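Local coordinates for aerobactin synthase IucA (Klebsiella pneumoniae subsp. pneumoniae, PDB 5JM8), which probably catalyses ATP-dependent coupling of a carboxylate to an amine during assembly of the siderophore aerobactin, as a member of the NIS synthetases, at residues Leu23-Lys28 and Phe565-Pro570; Phe151-Lys156 and Gly543-Tyr548; Gly421-Ala426 and Ala452-Ala457; Phe482-Leu487 and Trp539-Asn544. All blocks are in the same frame, centred on the assembly; numbering follows the deposited sequence.

Interaction 1: residues Leu23-Lys28 and Phe565-Pro570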
# COMPACT_ATOMS: atom_id res chain seq x y z
N LEU A 23 -44.27 -8.75 -9.88
CA LEU A 23 -45.67 -9.04 -10.18
C LEU A 23 -46.36 -7.87 -10.89
O LEU A 23 -47.04 -8.07 -11.90
CB LEU A 23 -46.42 -9.38 -8.89
CG LEU A 23 -47.93 -9.65 -9.01
CD1 LEU A 23 -48.20 -10.89 -9.85
CD2 LEU A 23 -48.55 -9.78 -7.63
N VAL A 24 -46.18 -6.67 -10.36
CA VAL A 24 -46.83 -5.48 -10.90
C VAL A 24 -46.44 -5.21 -12.36
O VAL A 24 -47.23 -4.68 -13.14
CB VAL A 24 -46.50 -4.23 -10.04
CG1 VAL A 24 -46.90 -2.94 -10.75
CG2 VAL A 24 -47.18 -4.33 -8.70
N ARG A 25 -45.21 -5.57 -12.72
CA ARG A 25 -44.74 -5.38 -14.08
C ARG A 25 -45.38 -6.37 -15.05
O ARG A 25 -45.63 -6.03 -16.21
CB ARG A 25 -43.21 -5.52 -14.14
CG ARG A 25 -42.64 -5.57 -15.55
CD ARG A 25 -41.13 -5.65 -15.54
NE ARG A 25 -40.52 -4.36 -15.20
CZ ARG A 25 -39.21 -4.15 -15.12
NH1 ARG A 25 -38.36 -5.15 -15.33
NH2 ARG A 25 -38.75 -2.95 -14.81
N GLU A 26 -45.65 -7.58 -14.58
CA GLU A 26 -46.11 -8.66 -15.45
C GLU A 26 -47.63 -8.83 -15.42
O GLU A 26 -48.16 -9.78 -16.01
CB GLU A 26 -45.44 -9.98 -15.05
CG GLU A 26 -43.92 -9.90 -15.08
CD GLU A 26 -43.25 -11.22 -14.76
OE1 GLU A 26 -43.91 -12.27 -14.89
OE2 GLU A 26 -42.06 -11.20 -14.37
N THR A 27 -48.32 -7.92 -14.75
CA THR A 27 -49.78 -7.94 -14.70
C THR A 27 -50.37 -6.57 -15.03
O THR A 27 -49.75 -5.54 -14.78
CB THR A 27 -50.30 -8.38 -13.31
OG1 THR A 27 -50.01 -7.38 -12.34
CG2 THR A 27 -49.68 -9.70 -12.89
N LYS A 28 -51.57 -6.59 -15.60
CA LYS A 28 -52.34 -5.38 -15.85
C LYS A 28 -53.54 -5.34 -14.91
O LYS A 28 -54.44 -4.52 -15.05
CB LYS A 28 -52.79 -5.32 -17.31
CG LYS A 28 -51.64 -5.31 -18.32
CD LYS A 28 -50.85 -4.00 -18.28
CE LYS A 28 -49.72 -4.00 -19.29
NZ LYS A 28 -48.65 -4.98 -18.96
N PHE A 565 -44.22 -10.86 -22.13
CA PHE A 565 -45.18 -9.77 -22.08
C PHE A 565 -44.66 -8.50 -22.76
O PHE A 565 -43.46 -8.28 -22.86
CB PHE A 565 -45.55 -9.45 -20.63
CG PHE A 565 -44.42 -8.88 -19.82
CD1 PHE A 565 -43.53 -9.72 -19.17
CD2 PHE A 565 -44.24 -7.51 -19.72
CE1 PHE A 565 -42.49 -9.20 -18.42
CE2 PHE A 565 -43.21 -6.99 -18.98
CZ PHE A 565 -42.33 -7.83 -18.33
N ASP A 566 -45.60 -7.68 -23.22
CA ASP A 566 -45.27 -6.45 -23.93
C ASP A 566 -44.99 -5.32 -22.96
O ASP A 566 -45.79 -5.01 -22.08
CB ASP A 566 -46.40 -6.07 -24.88
CG ASP A 566 -46.76 -7.20 -25.83
OD1 ASP A 566 -45.90 -8.08 -26.05
OD2 ASP A 566 -47.89 -7.20 -26.35
N PHE A 567 -43.83 -4.69 -23.14
CA PHE A 567 -43.35 -3.64 -22.26
C PHE A 567 -43.49 -2.28 -22.93
O PHE A 567 -42.85 -2.02 -23.95
CB PHE A 567 -41.89 -3.91 -21.87
CG PHE A 567 -41.28 -2.84 -21.01
CD1 PHE A 567 -41.55 -2.80 -19.65
CD2 PHE A 567 -40.42 -1.90 -21.55
CE1 PHE A 567 -40.98 -1.82 -18.85
CE2 PHE A 567 -39.85 -0.92 -20.75
CZ PHE A 567 -40.13 -0.89 -19.40
N ALA A 568 -44.34 -1.43 -22.36
CA ALA A 568 -44.58 -0.11 -22.91
C ALA A 568 -43.30 0.72 -22.93
O ALA A 568 -42.71 0.99 -21.88
CB ALA A 568 -45.66 0.60 -22.11
N ASN A 569 -42.89 1.12 -24.12
CA ASN A 569 -41.66 1.87 -24.33
C ASN A 569 -41.73 3.28 -23.73
O ASN A 569 -42.55 4.09 -24.15
CB ASN A 569 -41.36 1.96 -25.83
CG ASN A 569 -39.98 2.52 -26.13
OD1 ASN A 569 -39.34 3.12 -25.27
ND2 ASN A 569 -39.52 2.32 -27.35
N PRO A 570 -40.86 3.57 -22.74
CA PRO A 570 -40.83 4.94 -22.20
C PRO A 570 -39.95 5.91 -22.99
O PRO A 570 -39.91 7.09 -22.66
CB PRO A 570 -40.25 4.74 -20.79
CG PRO A 570 -39.38 3.55 -20.92
CD PRO A 570 -40.04 2.65 -21.94
O HOH W 1 -48.60 -6.64 -21.81
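With CG anti to its backbone N (chi1 170°), R25 runs its aliphatic chain across the ring of F565 before bending at chi3 (-75°) to carry the guanidinium onward. F565 answers from the opposite segment with its ring in the crowded position between backbone N and carbonyl carbon (chi1 67°), which sets it against helix 14-26. The two side chains cross nearly at a right angle: R25 CG lies 3.6 Å from F565 CZ and R25 CD is 3.7 Å from that same atom. E26 CG meets the neighbouring ring atom, 3.7 Å from F565 CE1, so one phenyl meets the methylenes of two successive helical residues. The charged ends are spent elsewhere. The R25 guanidinium bonds to the T60 carbonyl and to Q61, and makes a cation-pi contact with F151; the E26 carboxylate receives the backbone N-H of F545 near the beginning of helix 545-549, a position where the helix dipole would tend to stabilise its negative charge. At the exposed margin a water lies 3.3 Å from K28 NZ, a weak bond, and 3.3 Å from the carbonyl O of D566. The whole is a helix-on-strand packing in which the N-terminal helix 14-26 rests on the C-terminal strand 566-568 of a two-stranded antiparallel ribbon, with the R25 side chain about 9 Å from bound ATP.

Interaction 2: residues Phe151-Lys156 and Gly543-Tyr548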
# COMPACT_ATOMS: atom_id res chain seq x y z
N PHE A 151 -36.30 -7.64 -9.99
CA PHE A 151 -37.56 -8.06 -10.59
C PHE A 151 -37.63 -9.58 -10.72
O PHE A 151 -38.04 -10.11 -11.75
CB PHE A 151 -37.75 -7.39 -11.95
CG PHE A 151 -38.18 -5.95 -11.85
CD1 PHE A 151 -37.26 -4.97 -11.50
CD2 PHE A 151 -39.49 -5.59 -12.09
CE1 PHE A 151 -37.65 -3.65 -11.40
CE2 PHE A 151 -39.88 -4.27 -11.99
CZ PHE A 151 -38.96 -3.30 -11.64
N HIS A 152 -37.22 -10.26 -9.66
CA HIS A 152 -37.42 -11.70 -9.52
C HIS A 152 -38.17 -11.93 -8.21
O HIS A 152 -37.94 -11.20 -7.24
CB HIS A 152 -36.08 -12.44 -9.52
CG HIS A 152 -36.21 -13.91 -9.77
ND1 HIS A 152 -36.42 -14.82 -8.75
CD2 HIS A 152 -36.17 -14.63 -10.91
CE1 HIS A 152 -36.50 -16.04 -9.26
NE2 HIS A 152 -36.35 -15.95 -10.57
N PRO A 153 -39.09 -12.91 -8.17
CA PRO A 153 -39.83 -13.15 -6.93
C PRO A 153 -38.99 -13.80 -5.83
O PRO A 153 -39.19 -13.51 -4.65
CB PRO A 153 -40.95 -14.09 -7.37
CG PRO A 153 -40.43 -14.75 -8.59
CD PRO A 153 -39.60 -13.73 -9.28
N ALA A 154 -38.06 -14.67 -6.22
CA ALA A 154 -37.19 -15.36 -5.28
C ALA A 154 -35.73 -15.25 -5.71
O ALA A 154 -35.12 -16.25 -6.10
CB ALA A 154 -37.60 -16.81 -5.16
N PRO A 155 -35.16 -14.04 -5.65
CA PRO A 155 -33.78 -13.80 -6.09
C PRO A 155 -32.71 -14.47 -5.22
O PRO A 155 -31.57 -14.58 -5.65
CB PRO A 155 -33.65 -12.27 -6.01
CG PRO A 155 -34.66 -11.86 -5.00
CD PRO A 155 -35.80 -12.81 -5.15
N LYS A 156 -33.08 -14.90 -4.01
CA LYS A 156 -32.13 -15.51 -3.09
C LYS A 156 -32.52 -16.93 -2.71
O LYS A 156 -32.39 -17.34 -1.56
CB LYS A 156 -32.01 -14.66 -1.82
CG LYS A 156 -31.48 -13.25 -2.06
CD LYS A 156 -30.05 -13.27 -2.59
CE LYS A 156 -29.50 -11.87 -2.76
NZ LYS A 156 -28.14 -11.87 -3.37
N GLY A 543 -40.76 -12.35 -18.73
CA GLY A 543 -40.89 -12.08 -17.30
C GLY A 543 -40.29 -13.18 -16.45
O GLY A 543 -40.14 -14.32 -16.90
N ASN A 544 -39.95 -12.85 -15.21
CA ASN A 544 -39.34 -13.79 -14.28
C ASN A 544 -40.34 -14.42 -13.31
O ASN A 544 -40.13 -15.54 -12.84
CB ASN A 544 -38.23 -13.10 -13.48
CG ASN A 544 -37.05 -12.71 -14.33
OD1 ASN A 544 -36.31 -13.57 -14.82
ND2 ASN A 544 -36.84 -11.41 -14.49
N PHE A 545 -41.42 -13.70 -13.02
CA PHE A 545 -42.37 -14.13 -12.00
C PHE A 545 -43.16 -15.36 -12.44
O PHE A 545 -43.26 -16.33 -11.69
CB PHE A 545 -43.32 -12.97 -11.66
CG PHE A 545 -44.34 -13.31 -10.60
CD1 PHE A 545 -45.48 -14.02 -10.93
CD2 PHE A 545 -44.17 -12.90 -9.29
CE1 PHE A 545 -46.42 -14.34 -9.97
CE2 PHE A 545 -45.12 -13.20 -8.32
CZ PHE A 545 -46.24 -13.93 -8.67
N PHE A 546 -43.72 -15.33 -13.65
CA PHE A 546 -44.51 -16.46 -14.14
C PHE A 546 -43.61 -17.52 -14.77
O PHE A 546 -44.03 -18.66 -14.96
CB PHE A 546 -45.57 -15.98 -15.13
CG PHE A 546 -46.63 -15.12 -14.51
CD1 PHE A 546 -47.61 -15.68 -13.70
CD2 PHE A 546 -46.65 -13.75 -14.72
CE1 PHE A 546 -48.58 -14.89 -13.11
CE2 PHE A 546 -47.61 -12.96 -14.14
CZ PHE A 546 -48.58 -13.53 -13.33
N CYS A 547 -42.38 -17.13 -15.08
CA CYS A 547 -41.38 -18.08 -15.55
C CYS A 547 -40.91 -18.96 -14.39
O CYS A 547 -40.65 -20.15 -14.56
CB CYS A 547 -40.19 -17.36 -16.18
SG CYS A 547 -38.90 -18.45 -16.80
N TYR A 548 -40.80 -18.35 -13.22
CA TYR A 548 -40.32 -19.03 -12.02
C TYR A 548 -41.41 -19.92 -11.43
O TYR A 548 -41.14 -20.96 -10.82
CB TYR A 548 -39.86 -18.00 -10.99
CG TYR A 548 -39.04 -18.58 -9.86
CD1 TYR A 548 -37.77 -19.06 -10.08
CD2 TYR A 548 -39.55 -18.62 -8.57
CE1 TYR A 548 -37.01 -19.58 -9.06
CE2 TYR A 548 -38.80 -19.14 -7.53
CZ TYR A 548 -37.53 -19.62 -7.79
OH TYR A 548 -36.77 -20.13 -6.77
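H152 meets Y548 in a T-shaped pair: the imidazole edge stands over the phenol face, centroids 4.6 Å apart and planes at 73°, with H152 CE1 3.4 Å from Y548 CD1. Further out on the phenol, A154 CB reaches Y548 CE2 at 3.5 Å, while the P153 ring wedges between Y548 and F545, its CB 3.9 Å from F545 CD2. The N544 side chain comes in beside the histidine, its CB 3.6 Å from H152 CD2, and its ND2 gives the F151 carbonyl O a weak, bent hydrogen bond of 3.3 Å. The imidazole is fixed from both nitrogens. ND1 accepts the backbone N-H of A154 at 3.0 Å, tilted 27° from the ring plane, and NE2 bonds to N287 OD1, consistent with a neutral ring protonated at NE2. Behind F545, the rings of F19 and F107 approach edge-to-face, bringing helices 14-26 and 101-124 against the same cluster. This buried contact is a loop packed on a helix through a T-shaped His-Tyr pair, with P153 and A154 filling in; it joins the IucA/IucC family region, through the loop after helix 138-142, to helix 545-549 of the FhuF-like region, with the H152 side chain about 7 Å from bound ATP.

Interaction 3: residues Gly421-Ala426 and Ala452-Ala457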
# COMPACT_ATOMS: atom_id res chain seq x y z
N GLY A 421 -21.79 -6.64 -35.75
CA GLY A 421 -22.68 -7.78 -35.61
C GLY A 421 -22.47 -8.59 -34.34
O GLY A 421 -22.96 -9.71 -34.23
N LEU A 422 -21.74 -8.02 -33.39
CA LEU A 422 -21.46 -8.69 -32.12
C LEU A 422 -22.51 -8.35 -31.07
O LEU A 422 -22.69 -7.18 -30.71
CB LEU A 422 -20.07 -8.31 -31.61
CG LEU A 422 -19.71 -8.73 -30.18
CD1 LEU A 422 -19.76 -10.24 -30.04
CD2 LEU A 422 -18.34 -8.20 -29.81
N VAL A 423 -23.19 -9.37 -30.56
CA VAL A 423 -24.21 -9.20 -29.54
C VAL A 423 -23.66 -9.56 -28.17
O VAL A 423 -23.34 -10.72 -27.91
CB VAL A 423 -25.45 -10.06 -29.84
CG1 VAL A 423 -26.54 -9.83 -28.80
CG2 VAL A 423 -25.98 -9.77 -31.24
N LEU A 424 -23.54 -8.56 -27.30
CA LEU A 424 -23.21 -8.79 -25.90
C LEU A 424 -24.42 -8.44 -25.04
O LEU A 424 -24.74 -7.26 -24.85
CB LEU A 424 -21.99 -7.96 -25.47
CG LEU A 424 -20.67 -8.28 -26.18
CD1 LEU A 424 -19.57 -7.37 -25.67
CD2 LEU A 424 -20.28 -9.73 -26.01
N LEU A 425 -25.09 -9.46 -24.54
CA LEU A 425 -26.29 -9.27 -23.72
C LEU A 425 -25.89 -8.83 -22.32
O LEU A 425 -25.67 -9.65 -21.43
CB LEU A 425 -27.11 -10.56 -23.66
CG LEU A 425 -27.59 -11.08 -25.01
CD1 LEU A 425 -28.21 -12.46 -24.87
CD2 LEU A 425 -28.57 -10.11 -25.65
N ALA A 426 -25.81 -7.52 -22.13
CA ALA A 426 -25.28 -6.95 -20.91
C ALA A 426 -26.32 -6.80 -19.81
O ALA A 426 -27.10 -5.84 -19.81
CB ALA A 426 -24.65 -5.61 -21.21
N ALA A 452 -23.39 -13.41 -28.66
CA ALA A 452 -24.05 -13.94 -29.84
C ALA A 452 -23.71 -13.08 -31.05
O ALA A 452 -23.20 -11.97 -30.90
CB ALA A 452 -25.55 -13.99 -29.64
N PHE A 453 -23.98 -13.60 -32.24
CA PHE A 453 -23.58 -12.93 -33.48
C PHE A 453 -24.74 -12.78 -34.45
O PHE A 453 -25.56 -13.68 -34.62
CB PHE A 453 -22.44 -13.71 -34.14
CG PHE A 453 -21.26 -13.92 -33.24
CD1 PHE A 453 -20.32 -12.91 -33.06
CD2 PHE A 453 -21.08 -15.11 -32.56
CE1 PHE A 453 -19.23 -13.10 -32.23
CE2 PHE A 453 -19.99 -15.31 -31.73
CZ PHE A 453 -19.07 -14.30 -31.56
N MET A 454 -24.81 -11.61 -35.07
CA MET A 454 -25.83 -11.32 -36.07
C MET A 454 -25.40 -11.87 -37.41
O MET A 454 -24.24 -12.23 -37.59
CB MET A 454 -26.07 -9.81 -36.16
CG MET A 454 -26.51 -9.18 -34.85
SD MET A 454 -27.98 -9.97 -34.18
CE MET A 454 -29.18 -9.60 -35.46
N PRO A 455 -26.34 -11.96 -38.36
CA PRO A 455 -26.00 -12.46 -39.70
C PRO A 455 -24.87 -11.68 -40.36
O PRO A 455 -24.07 -12.27 -41.09
CB PRO A 455 -27.31 -12.28 -40.47
CG PRO A 455 -28.37 -12.38 -39.44
CD PRO A 455 -27.79 -11.74 -38.21
N HIS A 456 -24.79 -10.37 -40.10
CA HIS A 456 -23.80 -9.53 -40.76
C HIS A 456 -22.44 -9.57 -40.05
O HIS A 456 -21.55 -8.78 -40.35
CB HIS A 456 -24.30 -8.08 -40.85
CG HIS A 456 -24.70 -7.47 -39.54
ND1 HIS A 456 -25.91 -7.71 -38.94
CD2 HIS A 456 -24.04 -6.61 -38.73
CE1 HIS A 456 -25.99 -7.04 -37.81
NE2 HIS A 456 -24.86 -6.36 -37.66
N ALA A 457 -22.29 -10.51 -39.11
CA ALA A 457 -20.99 -10.83 -38.53
C ALA A 457 -20.42 -12.08 -39.19
O ALA A 457 -19.30 -12.49 -38.90
CB ALA A 457 -21.11 -11.02 -37.03
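Three backbone hydrogen bonds zip the segments into a short antiparallel ladder. V423 and A452 form the hydrogen-bonded pair: V423 N gives to A452 O at 2.6 Å, and A452 N returns a bond to V423 O at 2.8 Å. One step along, L422 and F453 make the non-hydrogen-bonded pair, and the ladder then closes with M454 N pointing almost straight (172°) at G421 O, in the plane of that carbonyl, 2.8 Å away. The same oxygen draws a CA-H...O contact from F453 CA at 3.4 Å. Apolar contacts divide by sheet face. On one, the side chains of L422 and F453 lie alongside and point the same way, L422 CD1 3.6 Å from F453 CE1. On the other, V423 CB sits 3.9 Å from A452 CB, while V423 CG2 touches the sulphur of the doubly bent M454 chain. Close packing on bare backbone is the third kind: G421, with positive phi (84°) just after helix 394-420, has no CB, and H456 NE2 comes within 3.3 Å of its CA, A457 CB pressing in beside it. H456 NE2 itself bonds back to the E417 carbonyl. Thus strand 422-424 follows directly on helix 394-420 and pairs with strand 451-453, with L478 and F482 of helix 475-500 against V423, and L303 and L306 of helix 294-306 against the L422 and F453 face.

Interaction 4: residues Phe482-Leu487 and Trp539-Asn544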
# COMPACT_ATOMS: atom_id res chain seq x y z
N PHE A 482 -32.06 -8.04 -26.55
CA PHE A 482 -31.07 -6.99 -26.38
C PHE A 482 -31.59 -5.72 -25.69
O PHE A 482 -30.95 -5.21 -24.77
CB PHE A 482 -30.48 -6.63 -27.74
CG PHE A 482 -29.25 -5.77 -27.66
CD1 PHE A 482 -28.00 -6.36 -27.53
CD2 PHE A 482 -29.34 -4.40 -27.71
CE1 PHE A 482 -26.87 -5.58 -27.45
CE2 PHE A 482 -28.20 -3.61 -27.63
CZ PHE A 482 -26.97 -4.21 -27.51
N PRO A 483 -32.75 -5.19 -26.12
CA PRO A 483 -33.24 -4.00 -25.42
C PRO A 483 -33.76 -4.29 -24.01
O PRO A 483 -33.81 -3.37 -23.19
CB PRO A 483 -34.37 -3.50 -26.33
CG PRO A 483 -34.78 -4.67 -27.14
CD PRO A 483 -33.55 -5.50 -27.32
N TYR A 484 -34.14 -5.53 -23.73
CA TYR A 484 -34.52 -5.90 -22.36
C TYR A 484 -33.33 -5.78 -21.43
O TYR A 484 -33.35 -5.01 -20.47
CB TYR A 484 -35.07 -7.33 -22.30
CG TYR A 484 -35.09 -7.90 -20.89
CD1 TYR A 484 -35.92 -7.36 -19.91
CD2 TYR A 484 -34.28 -8.97 -20.54
CE1 TYR A 484 -35.94 -7.87 -18.62
CE2 TYR A 484 -34.29 -9.49 -19.25
CZ TYR A 484 -35.12 -8.94 -18.31
OH TYR A 484 -35.13 -9.46 -17.04
N TYR A 485 -32.29 -6.55 -21.72
CA TYR A 485 -31.11 -6.59 -20.86
C TYR A 485 -30.46 -5.22 -20.70
O TYR A 485 -30.06 -4.85 -19.60
CB TYR A 485 -30.09 -7.58 -21.42
CG TYR A 485 -30.51 -9.03 -21.32
CD1 TYR A 485 -30.41 -9.72 -20.12
CD2 TYR A 485 -31.02 -9.70 -22.42
CE1 TYR A 485 -30.80 -11.04 -20.03
CE2 TYR A 485 -31.41 -11.02 -22.33
CZ TYR A 485 -31.29 -11.69 -21.14
OH TYR A 485 -31.68 -13.01 -21.05
N LEU A 486 -30.36 -4.47 -21.79
CA LEU A 486 -29.48 -3.30 -21.83
C LEU A 486 -30.17 -1.98 -21.48
O LEU A 486 -29.49 -1.00 -21.15
CB LEU A 486 -28.83 -3.19 -23.21
CG LEU A 486 -27.76 -2.11 -23.39
CD1 LEU A 486 -26.68 -2.19 -22.32
CD2 LEU A 486 -27.13 -2.24 -24.77
N LEU A 487 -31.50 -1.94 -21.53
CA LEU A 487 -32.24 -0.73 -21.18
C LEU A 487 -33.17 -0.95 -20.00
O LEU A 487 -33.18 -0.15 -19.06
CB LEU A 487 -33.05 -0.23 -22.38
CG LEU A 487 -32.22 0.42 -23.49
CD1 LEU A 487 -33.02 0.50 -24.77
CD2 LEU A 487 -31.75 1.81 -23.07
N TRP A 539 -42.16 -3.22 -26.20
CA TRP A 539 -41.04 -4.15 -26.20
C TRP A 539 -41.52 -5.50 -25.67
O TRP A 539 -41.93 -5.61 -24.52
CB TRP A 539 -39.88 -3.63 -25.34
CG TRP A 539 -39.30 -2.33 -25.81
CD1 TRP A 539 -39.54 -1.72 -27.01
CD2 TRP A 539 -38.40 -1.49 -25.10
NE1 TRP A 539 -38.83 -0.55 -27.08
CE2 TRP A 539 -38.12 -0.38 -25.92
CE3 TRP A 539 -37.79 -1.56 -23.84
CZ2 TRP A 539 -37.27 0.65 -25.52
CZ3 TRP A 539 -36.94 -0.54 -23.45
CH2 TRP A 539 -36.69 0.55 -24.29
N ASN A 540 -41.48 -6.51 -26.53
CA ASN A 540 -41.89 -7.85 -26.15
C ASN A 540 -40.69 -8.62 -25.61
O ASN A 540 -39.69 -8.78 -26.30
CB ASN A 540 -42.51 -8.58 -27.34
CG ASN A 540 -43.47 -9.67 -26.92
OD1 ASN A 540 -43.11 -10.57 -26.16
ND2 ASN A 540 -44.70 -9.60 -27.42
N VAL A 541 -40.80 -9.07 -24.36
CA VAL A 541 -39.67 -9.65 -23.65
C VAL A 541 -40.12 -10.87 -22.83
O VAL A 541 -41.07 -11.55 -23.20
CB VAL A 541 -39.00 -8.59 -22.75
CG1 VAL A 541 -38.45 -7.47 -23.60
CG2 VAL A 541 -39.99 -8.04 -21.73
N LYS A 542 -39.43 -11.14 -21.72
CA LYS A 542 -39.69 -12.33 -20.91
C LYS A 542 -39.67 -12.00 -19.41
O LYS A 542 -38.69 -11.45 -18.90
CB LYS A 542 -38.66 -13.42 -21.23
CG LYS A 542 -38.85 -14.72 -20.47
CD LYS A 542 -37.73 -15.70 -20.79
CE LYS A 542 -37.76 -16.91 -19.89
NZ LYS A 542 -39.01 -17.69 -20.05
N GLY A 543 -40.76 -12.35 -18.73
CA GLY A 543 -40.89 -12.08 -17.30
C GLY A 543 -40.29 -13.18 -16.45
O GLY A 543 -40.14 -14.32 -16.90
N ASN A 544 -39.95 -12.85 -15.21
CA ASN A 544 -39.34 -13.79 -14.28
C ASN A 544 -40.34 -14.42 -13.31
O ASN A 544 -40.13 -15.54 -12.84
CB ASN A 544 -38.23 -13.10 -13.48
CG ASN A 544 -37.05 -12.71 -14.33
OD1 ASN A 544 -36.31 -13.57 -14.82
ND2 ASN A 544 -36.84 -11.41 -14.49
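Y484 overlaps V541 at the root of its side chain, where Y484 CB lies 3.6 Å from V541 CG1, the branch set anti to the valine carbonyl carbon. The tyrosine CG is anti to its backbone N (chi1 163°), which sends the ring along the incoming chain past K542 until the phenol reaches N544. There Y484 OH and N544 ND2 stand 3.6 Å apart, a polar neighbourhood too long to count as a bond, with ring and amide planes 50° apart. The phenol also meets its helical neighbour, Y484 CD2 sitting above the centre of one face of the Y485 ring. A second patch is mainly apolar. L487 crosses W539 at about a right angle, its CD1 3.7 Å from W539 CH2 and its CB 4.0 Å from W539 CZ3, so the far rim of the six-membered ring lies against the leucine; V488 and F492, further along helix 475-500, touch the same indole. The backbone here is irregular: the helix kinks at P483 and Y484, whose nitrogens lack bonds to the preceding turn, and runs on through a wider pi-type turn at 484-487. Such strand-on-helix packing seats strand 538-540 and its continuation along one side of kinked helix 475-500, within the FhuF-like region, and places the Y484 side chain about 6 Å from bound ATP, close to the nucleotide site.

In the fold
Interactions 1, 2 and 4 form one connected region, their centres 11 to 14 Å apart; interaction 3 lies 16 Å from interaction 4 and 26 to 27 Å from the other two. Along the chain, interaction 1 encloses everything, tying the N-terminal helix to the C-terminal strand. Interaction 2 is nested in it; interaction 3 lies inside the loop of interaction 2 and closes before interaction 4 opens, and interaction 4 ends on G543 and N544, shared with interaction 2. Strand 538-540 of interaction 4 pairs with strand 566-568 of interaction 1. Helix 475-500 joins interactions 3 and 4 through F482. Interactions 1, 2 and 4 place side chains about 6 to 9 Å from ATP, linking both family regions.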